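Local atomic coordinates of transcriptional regulator, TetR family (Vibrio parahaemolyticus, PDB entry 3HE0), a protein that probably binds DNA at cis-regulatory sites through an N-terminal helix-turn-helix and regulates transcription, as other TetR-family proteins do. Residues A19-I24 against A67-S72; L58-R63 against N121-L126; Q140-G145 against L150-L155. All coordinates share one frame; numbering follows the deposited sequence.

Contact 1: A19-I24 against A67-S72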
loop_
_atom_site.group_PDB
_atom_site.type_symbol
_atom_site.label_atom_id
_atom_site.label_comp_id
_atom_site.label_asym_id
_atom_site.label_seq_id
_atom_site.Cartn_x
_atom_site.Cartn_y
_atom_site.Cartn_z
ATOM N N ALA A 19 -6.851 6.496 22.160
ATOM C CA ALA A 19 -8.175 5.843 22.023
ATOM C C ALA A 19 -8.670 5.957 20.587
ATOM O O ALA A 19 -9.130 4.974 19.994
ATOM C CB ALA A 19 -9.191 6.456 22.973
ATOM N N ALA A 20 -8.535 7.159 20.023
ATOM C CA ALA A 20 -9.029 7.442 18.683
ATOM C C ALA A 20 -8.350 6.544 17.687
ATOM O O ALA A 20 -8.999 5.925 16.859
ATOM C CB ALA A 20 -8.767 8.894 18.305
ATOM N N GLU A 21 -7.028 6.521 17.752
ATOM C CA GLU A 21 -6.221 5.673 16.857
ATOM C C GLU A 21 -6.577 4.201 16.976
ATOM O O GLU A 21 -6.681 3.511 15.968
ATOM C CB GLU A 21 -4.719 5.915 17.089
ATOM C CG GLU A 21 -4.332 7.241 16.505
ATOM C CD GLU A 21 -3.012 7.776 17.002
ATOM O OE1 GLU A 21 -2.291 7.039 17.700
ATOM O OE2 GLU A 21 -2.706 8.942 16.686
ATOM N N GLN A 22 -6.811 3.728 18.197
ATOM C CA GLN A 22 -7.241 2.337 18.391
ATOM C C GLN A 22 -8.566 2.060 17.665
ATOM O O GLN A 22 -8.694 1.047 16.949
ATOM C CB GLN A 22 -7.346 1.989 19.885
ATOM C CG GLN A 22 -7.724 0.553 20.141
ATOM C CD GLN A 22 -6.688 -0.427 19.644
ATOM O OE1 GLN A 22 -5.478 -0.164 19.703
ATOM N NE2 GLN A 22 -7.151 -1.557 19.130
ATOM N N LEU A 23 -9.534 2.959 17.839
ATOM C CA LEU A 23 -10.857 2.809 17.217
ATOM C C LEU A 23 -10.767 2.886 15.686
ATOM O O LEU A 23 -11.427 2.112 14.978
ATOM C CB LEU A 23 -11.848 3.858 17.753
ATOM C CG LEU A 23 -12.396 3.690 19.182
ATOM C CD1 LEU A 23 -13.463 4.743 19.521
ATOM C CD2 LEU A 23 -12.964 2.299 19.443
ATOM N N ILE A 24 -9.937 3.800 15.183
ATOM C CA ILE A 24 -9.725 3.932 13.742
ATOM C C ILE A 24 -8.991 2.703 13.190
ATOM O O ILE A 24 -9.380 2.160 12.148
ATOM C CB ILE A 24 -8.953 5.225 13.404
ATOM C CG1 ILE A 24 -9.825 6.448 13.711
ATOM C CG2 ILE A 24 -8.516 5.252 11.929
ATOM C CD1 ILE A 24 -9.039 7.723 13.855
ATOM N N ALA A 67 1.609 9.617 11.425
ATOM C CA ALA A 67 2.809 9.950 10.637
ATOM C C ALA A 67 4.035 10.205 11.545
ATOM O O ALA A 67 5.162 9.771 11.257
ATOM C CB ALA A 67 2.539 11.157 9.731
ATOM N N LYS A 68 3.825 10.869 12.667
ATOM C CA LYS A 68 4.972 11.194 13.521
ATOM C C LYS A 68 5.534 9.929 14.152
ATOM O O LYS A 68 6.746 9.753 14.289
ATOM C CB LYS A 68 4.572 12.221 14.586
ATOM C CG LYS A 68 5.704 12.607 15.600
ATOM C CD LYS A 68 7.095 12.849 14.909
ATOM C CE LYS A 68 7.812 14.131 15.402
ATOM N NZ LYS A 68 7.895 14.223 16.917
ATOM N N ARG A 69 4.648 9.032 14.544
ATOM C CA ARG A 69 5.077 7.808 15.180
ATOM C C ARG A 69 5.797 6.892 14.183
ATOM O O ARG A 69 6.846 6.329 14.492
ATOM C CB ARG A 69 3.865 7.111 15.796
ATOM C CG ARG A 69 3.234 7.912 16.963
ATOM C CD ARG A 69 2.868 7.012 18.060
ATOM N NE ARG A 69 1.557 6.427 17.857
ATOM C CZ ARG A 69 1.230 5.158 18.085
ATOM N NH1 ARG A 69 -0.024 4.789 17.883
ATOM N NH2 ARG A 69 2.129 4.247 18.470
ATOM N N ILE A 70 5.234 6.785 12.982
ATOM C CA ILE A 70 5.858 6.011 11.919
ATOM C C ILE A 70 7.273 6.564 11.685
ATOM O O ILE A 70 8.248 5.800 11.757
ATOM C CB ILE A 70 4.995 5.993 10.661
ATOM C CG1 ILE A 70 3.742 5.168 10.941
ATOM C CG2 ILE A 70 5.768 5.368 9.468
ATOM C CD1 ILE A 70 2.647 5.337 9.890
ATOM N N ALA A 71 7.398 7.882 11.548
ATOM C CA ALA A 71 8.713 8.503 11.297
ATOM C C ALA A 71 9.732 8.169 12.370
ATOM O O ALA A 71 10.888 7.829 12.052
ATOM C CB ALA A 71 8.596 10.015 11.108
ATOM N N SER A 72 9.333 8.221 13.643
ATOM C CA SER A 72 10.263 7.815 14.682
ATOM C C SER A 72 10.476 6.296 14.724
ATOM O O SER A 72 11.574 5.851 15.054
ATOM C CB SER A 72 9.889 8.369 16.066
ATOM O OG SER A 72 8.502 8.586 16.152
#
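Glu21 and Arg69 reach toward each other from two helices whose backbones stay well apart: their CA atoms, the closest pair between 19-24 and 67-72, are 11.6 Å from one another. The whole contact is one salt bridge formed at the ends of these long side chains. NH1 of Arg69 donates to OE1 of Glu21 at 3.2 Å, and the N-H points at the acceptor with an angle of 158°. On the arginine side, the carboxylate oxygen sits at the guanidinium edge, near its plane. On the glutamate side, the donor arrives on the anti side of OE1, clearly tilted out of the carboxylate plane. The two flat groups are nearly parallel, 17° apart, but stepped and not in one plane. The pairing is one-sided: NE of Arg69 lies 3.9 Å from OE1 of Glu21, too far for the two-pronged grip that a guanidinium can give a carboxylate.

The side chains arrive in different shapes. Glu21 runs out extended beyond CG, which carries its acid straight off helix 13-27. Arg69 bends at chi2 and again at chi3 (-85°), and this folding brings NH1 round to the acid. Glu21 is buried, resting against Val62, Val66 and Ile106, whereas Arg69 is exposed and packs on Leu103. The apolar neighbours of Glu21 could strengthen its attraction to the arginine by lowering the local polarity.

The salt bridge thus spans from the first modelled helix, in the part that probably binds DNA, to the far part of helix 55-74, with helix 102-107 alongside. That is the architecture of a TetR-type regulator, in which a long helix leaves the N-terminal helix-turn-helix domain and leads into the helical C-terminal domain.

Contact 2: L58-R63 against N121-L126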
loop_
_atom_site.group_PDB
_atom_site.type_symbol
_atom_site.label_atom_id
_atom_site.label_comp_id
_atom_site.label_asym_id
_atom_site.label_seq_id
_atom_site.Cartn_x
_atom_site.Cartn_y
_atom_site.Cartn_z
ATOM N N LEU A 58 -10.156 16.416 14.875
ATOM C CA LEU A 58 -9.594 15.219 15.519
ATOM C C LEU A 58 -8.963 14.281 14.489
ATOM O O LEU A 58 -7.856 13.829 14.680
ATOM C CB LEU A 58 -10.651 14.475 16.322
ATOM C CG LEU A 58 -10.260 13.150 16.961
ATOM C CD1 LEU A 58 -9.118 13.311 17.974
ATOM C CD2 LEU A 58 -11.532 12.609 17.621
ATOM N N LEU A 59 -9.660 14.010 13.388
ATOM C CA LEU A 59 -9.115 13.087 12.363
ATOM C C LEU A 59 -7.778 13.580 11.810
ATOM O O LEU A 59 -6.833 12.798 11.654
ATOM C CB LEU A 59 -10.146 12.808 11.231
ATOM C CG LEU A 59 -11.445 12.133 11.746
ATOM C CD1 LEU A 59 -12.497 11.803 10.686
ATOM C CD2 LEU A 59 -11.124 10.868 12.525
ATOM N N GLU A 60 -7.671 14.875 11.555
ATOM C CA GLU A 60 -6.427 15.431 11.025
ATOM C C GLU A 60 -5.284 15.257 12.001
ATOM O O GLU A 60 -4.138 15.010 11.599
ATOM C CB GLU A 60 -6.599 16.919 10.687
ATOM C CG GLU A 60 -5.365 17.559 10.055
ATOM C CD GLU A 60 -4.923 16.875 8.717
ATOM O OE1 GLU A 60 -5.768 16.267 7.984
ATOM O OE2 GLU A 60 -3.700 16.936 8.420
ATOM N N GLU A 61 -5.597 15.402 13.286
ATOM C CA GLU A 61 -4.590 15.291 14.325
ATOM C C GLU A 61 -4.201 13.846 14.442
ATOM O O GLU A 61 -3.062 13.543 14.742
ATOM C CB GLU A 61 -5.115 15.783 15.685
ATOM C CG GLU A 61 -5.377 17.263 15.740
ATOM C CD GLU A 61 -4.129 18.039 15.362
ATOM O OE1 GLU A 61 -3.059 17.747 15.949
ATOM O OE2 GLU A 61 -4.191 18.893 14.438
ATOM N N VAL A 62 -5.143 12.949 14.226
ATOM C CA VAL A 62 -4.810 11.531 14.197
ATOM C C VAL A 62 -3.799 11.244 13.052
ATOM O O VAL A 62 -2.732 10.687 13.284
ATOM C CB VAL A 62 -6.092 10.641 14.112
ATOM C CG1 VAL A 62 -5.768 9.246 13.605
ATOM C CG2 VAL A 62 -6.768 10.567 15.486
ATOM N N ARG A 63 -4.114 11.684 11.839
ATOM C CA ARG A 63 -3.184 11.452 10.701
ATOM C C ARG A 63 -1.802 11.966 11.034
ATOM O O ARG A 63 -0.807 11.275 10.789
ATOM C CB ARG A 63 -3.658 12.113 9.413
ATOM C CG ARG A 63 -4.992 11.587 8.902
ATOM C CD ARG A 63 -5.457 12.339 7.650
ATOM N NE ARG A 63 -6.876 12.064 7.404
ATOM C CZ ARG A 63 -7.890 12.893 7.681
ATOM N NH1 ARG A 63 -7.690 14.127 8.177
ATOM N NH2 ARG A 63 -9.133 12.488 7.438
ATOM N N ASN A 121 -2.777 18.418 0.961
ATOM C CA ASN A 121 -1.425 18.923 0.753
ATOM C C ASN A 121 -0.788 19.411 2.043
ATOM O O ASN A 121 0.418 19.252 2.234
ATOM C CB ASN A 121 -1.420 20.034 -0.293
ATOM C CG ASN A 121 -1.775 19.525 -1.666
ATOM O OD1 ASN A 121 -1.304 18.468 -2.080
ATOM N ND2 ASN A 121 -2.609 20.271 -2.382
ATOM N N LYS A 122 -1.587 20.005 2.926
ATOM C CA LYS A 122 -1.092 20.381 4.243
ATOM C C LYS A 122 -0.521 19.139 4.929
ATOM O O LYS A 122 0.609 19.165 5.418
ATOM C CB LYS A 122 -2.195 21.028 5.104
ATOM C CG LYS A 122 -1.763 21.342 6.556
ATOM C CD LYS A 122 -2.529 22.523 7.202
ATOM C CE LYS A 122 -3.906 22.133 7.796
ATOM N NZ LYS A 122 -3.831 21.445 9.140
ATOM N N THR A 123 -1.297 18.052 4.932
ATOM C CA THR A 123 -0.903 16.829 5.638
ATOM C C THR A 123 0.365 16.275 5.009
ATOM O O THR A 123 1.363 16.073 5.706
ATOM C CB THR A 123 -2.006 15.732 5.633
ATOM O OG1 THR A 123 -3.293 16.304 5.904
ATOM C CG2 THR A 123 -1.707 14.664 6.685
ATOM N N TRP A 124 0.328 16.071 3.687
ATOM C CA TRP A 124 1.487 15.568 2.951
ATOM C C TRP A 124 2.730 16.380 3.297
ATOM O O TRP A 124 3.727 15.810 3.702
ATOM C CB TRP A 124 1.241 15.552 1.435
ATOM N N GLU A 125 2.661 17.705 3.211
ATOM C CA GLU A 125 3.856 18.542 3.472
ATOM C C GLU A 125 4.361 18.448 4.915
ATOM O O GLU A 125 5.567 18.337 5.145
ATOM C CB GLU A 125 3.624 20.013 3.070
ATOM C CG GLU A 125 4.925 20.786 2.698
ATOM C CD GLU A 125 4.680 22.100 1.899
ATOM O OE1 GLU A 125 4.677 23.202 2.520
ATOM O OE2 GLU A 125 4.507 22.040 0.649
ATOM N N LEU A 126 3.447 18.467 5.885
ATOM C CA LEU A 126 3.837 18.334 7.302
ATOM C C LEU A 126 4.470 16.963 7.580
ATOM O O LEU A 126 5.430 16.846 8.341
ATOM C CB LEU A 126 2.642 18.586 8.249
ATOM C CG LEU A 126 2.192 20.049 8.451
ATOM C CD1 LEU A 126 0.991 20.129 9.378
ATOM C CD2 LEU A 126 3.323 20.938 8.982
#
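Glu60 and Thr123 approach from opposite directions, and OE2 of Glu60 stands 2.6 Å from OG1 of Thr123. The threonine hydroxyl also has Thr119 O, one turn back on its own helix, as a partner. CB of Arg63 also touches CG2 of Thr123, 4.2 Å away. A bend at chi2 of Glu60 (59°) turns the carboxylate so that OE2 meets Thr123 while OE1 stays with Arg63.

The second shell steadies the acid. OE1 of Glu60 receives NH1 of Arg63 at 2.9 Å in a salt bridge within the helix, with a bent N-H angle of 133°. Each carboxylate oxygen of this buried residue therefore has a polar neighbour. Lys122 comes near without forming a salt bridge: its NZ is 4.6 Å from OE2 of Glu60, where it may still favour the negative charge.

Asn121 packs on Phe174 of the second subunit. The two helical segments run roughly parallel, 25° apart, with axes 11.1 Å from each other at closest approach. Helix 55-74 is flanked here by helix 117-129, while Val62 turns to helix 13-27.

Contact 3: Q140-G145 against L150-L155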
loop_
_atom_site.group_PDB
_atom_site.type_symbol
_atom_site.label_atom_id
_atom_site.label_comp_id
_atom_site.label_asym_id
_atom_site.label_seq_id
_atom_site.Cartn_x
_atom_site.Cartn_y
_atom_site.Cartn_z
ATOM N N GLN A 140 22.912 12.223 1.076
ATOM C CA GLN A 140 24.302 11.900 1.273
ATOM C C GLN A 140 24.778 10.885 0.250
ATOM O O GLN A 140 25.845 11.045 -0.369
ATOM C CB GLN A 140 24.517 11.381 2.682
ATOM C CG GLN A 140 25.955 11.215 3.004
ATOM C CD GLN A 140 26.200 10.893 4.455
ATOM O OE1 GLN A 140 25.329 11.103 5.313
ATOM N NE2 GLN A 140 27.391 10.367 4.744
ATOM N N GLY A 141 23.961 9.866 0.041
ATOM C CA GLY A 141 24.232 8.883 -0.977
ATOM C C GLY A 141 24.413 9.470 -2.350
ATOM O O GLY A 141 25.299 9.037 -3.079
ATOM N N LYS A 142 23.561 10.425 -2.721
ATOM C CA LYS A 142 23.660 11.060 -4.039
ATOM C C LYS A 142 24.907 11.924 -4.080
ATOM O O LYS A 142 25.632 11.892 -5.062
ATOM C CB LYS A 142 22.406 11.885 -4.393
ATOM C CG LYS A 142 21.193 11.040 -4.816
ATOM C CD LYS A 142 19.998 11.901 -5.220
ATOM C CE LYS A 142 19.216 12.446 -4.046
ATOM N NZ LYS A 142 18.013 13.229 -4.480
ATOM N N GLU A 143 25.168 12.665 -3.007
ATOM C CA GLU A 143 26.343 13.512 -2.941
ATOM C C GLU A 143 27.597 12.665 -3.115
ATOM O O GLU A 143 28.549 13.078 -3.782
ATOM C CB GLU A 143 26.363 14.297 -1.620
ATOM C CG GLU A 143 25.240 15.377 -1.574
ATOM C CD GLU A 143 24.847 15.882 -0.168
ATOM O OE1 GLU A 143 25.576 15.605 0.810
ATOM O OE2 GLU A 143 23.805 16.579 -0.055
ATOM N N GLU A 144 27.573 11.458 -2.555
ATOM C CA GLU A 144 28.729 10.554 -2.613
ATOM C C GLU A 144 28.830 9.757 -3.900
ATOM O O GLU A 144 29.732 8.947 -4.047
ATOM C CB GLU A 144 28.712 9.591 -1.414
ATOM C CG GLU A 144 29.094 10.277 -0.108
ATOM C CD GLU A 144 28.819 9.431 1.135
ATOM O OE1 GLU A 144 28.510 8.232 1.019
ATOM O OE2 GLU A 144 28.929 9.977 2.259
ATOM N N GLY A 145 27.896 9.953 -4.823
ATOM C CA GLY A 145 27.919 9.230 -6.085
ATOM C C GLY A 145 27.508 7.770 -5.964
ATOM O O GLY A 145 27.726 6.982 -6.889
ATOM N N LEU A 150 18.002 10.594 -8.431
ATOM C CA LEU A 150 16.568 10.714 -8.619
ATOM C C LEU A 150 16.062 11.461 -7.419
ATOM O O LEU A 150 16.722 11.461 -6.376
ATOM C CB LEU A 150 15.932 9.311 -8.746
ATOM C CG LEU A 150 16.416 8.458 -9.937
ATOM C CD1 LEU A 150 15.791 7.051 -9.925
ATOM C CD2 LEU A 150 16.144 9.136 -11.304
ATOM N N ASP A 151 14.912 12.099 -7.538
ATOM C CA ASP A 151 14.293 12.731 -6.368
ATOM C C ASP A 151 14.173 11.717 -5.241
ATOM O O ASP A 151 13.919 10.516 -5.503
ATOM C CB ASP A 151 12.885 13.246 -6.711
ATOM C CG ASP A 151 12.225 14.020 -5.540
ATOM O OD1 ASP A 151 12.379 15.264 -5.494
ATOM O OD2 ASP A 151 11.581 13.391 -4.649
ATOM N N ASN A 152 14.305 12.202 -4.004
ATOM C CA ASN A 152 14.184 11.350 -2.824
ATOM C C ASN A 152 12.833 10.626 -2.743
ATOM O O ASN A 152 12.751 9.537 -2.201
ATOM C CB ASN A 152 14.427 12.152 -1.527
ATOM C CG ASN A 152 15.869 12.630 -1.382
ATOM O OD1 ASN A 152 16.712 12.370 -2.229
ATOM N ND2 ASN A 152 16.152 13.335 -0.293
ATOM N N GLU A 153 11.785 11.220 -3.300
ATOM C CA GLU A 153 10.476 10.567 -3.375
ATOM C C GLU A 153 10.497 9.324 -4.264
ATOM O O GLU A 153 9.813 8.328 -3.964
ATOM C CB GLU A 153 9.401 11.540 -3.894
ATOM C CG GLU A 153 8.916 12.550 -2.836
ATOM C CD GLU A 153 8.218 11.877 -1.642
ATOM O OE1 GLU A 153 7.534 10.839 -1.851
ATOM O OE2 GLU A 153 8.352 12.383 -0.488
ATOM N N VAL A 154 11.289 9.385 -5.341
ATOM C CA VAL A 154 11.423 8.252 -6.266
ATOM C C VAL A 154 12.317 7.187 -5.606
ATOM O O VAL A 154 11.983 6.012 -5.560
ATOM C CB VAL A 154 11.972 8.712 -7.610
ATOM C CG1 VAL A 154 12.244 7.514 -8.573
ATOM C CG2 VAL A 154 11.019 9.722 -8.246
ATOM N N LEU A 155 13.444 7.608 -5.043
ATOM C CA LEU A 155 14.317 6.679 -4.347
ATOM C C LEU A 155 13.532 5.949 -3.236
ATOM O O LEU A 155 13.634 4.733 -3.075
ATOM C CB LEU A 155 15.529 7.422 -3.778
ATOM C CG LEU A 155 16.480 8.040 -4.814
ATOM C CD1 LEU A 155 17.592 8.828 -4.092
ATOM C CD2 LEU A 155 17.052 6.969 -5.764
#
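The amide of Asn152 and the peptide carbonyl of Leu150 are the flat groups here, and the amine of Lys142 meets both at their oxygens, tilted 34° out of the carbonyl plane at Asn152 OD1 and 31° at Leu150 O. Lys142 thereby bridges the turn between helices 132-143 and 152-158 of the C-terminal domain, which has a Schellman motif at one end, with Gly145 at positive phi, and Asp151 as N-cap at the other. NZ of Lys142 donates to OD1 of Asn152 at 2.7 Å and to O of Leu150 at 2.9 Å. ND2 of the same amide bonds to Asp135 OD1 and Asn139 OD1, which helps fix the amide's rotation.

The N-cap is made by OD2 of Asp151, which accepts from Glu153 N at 2.6 Å. Lys142 stretches across the turn, and a bend at chi3 (-79°) sets its amine between the two acceptors. NZ has a third partner in a bound glycerol, probably from the crystallisation liquor. Tyr175 of the second subunit packs on Asp151 and Val154, and Lys169 of that subunit forms a salt bridge with Glu153. The lysine's aliphatic part has an apolar neighbour as well: CE of Lys142 lies 4.0 Å from CD1 of Leu155.

Overall arrangement
Contacts 1 and 2 both use helix 55-74 and have centres about 12 Å apart; Val62 joins them, with CG1 3.6 Å from CD1 of Ile24 and CG2 3.8 Å from CB of Ala20. Ala19, Ala20 and Leu58 all pack on Leu37, within the predicted helix-turn-helix of residues 33-52. Contact 3 lies in the C-terminal domain, farther from the chain centre, its nearest atoms about 12 Å from contact 1 and about 7 Å from contact 2; its glycerol probably comes from the crystallisation liquor. Helices 117-129 and 132-143, consecutive in the chain, lead from contact 2 to contact 3. Both of these contacts also meet the second subunit, whereas contact 1 does not.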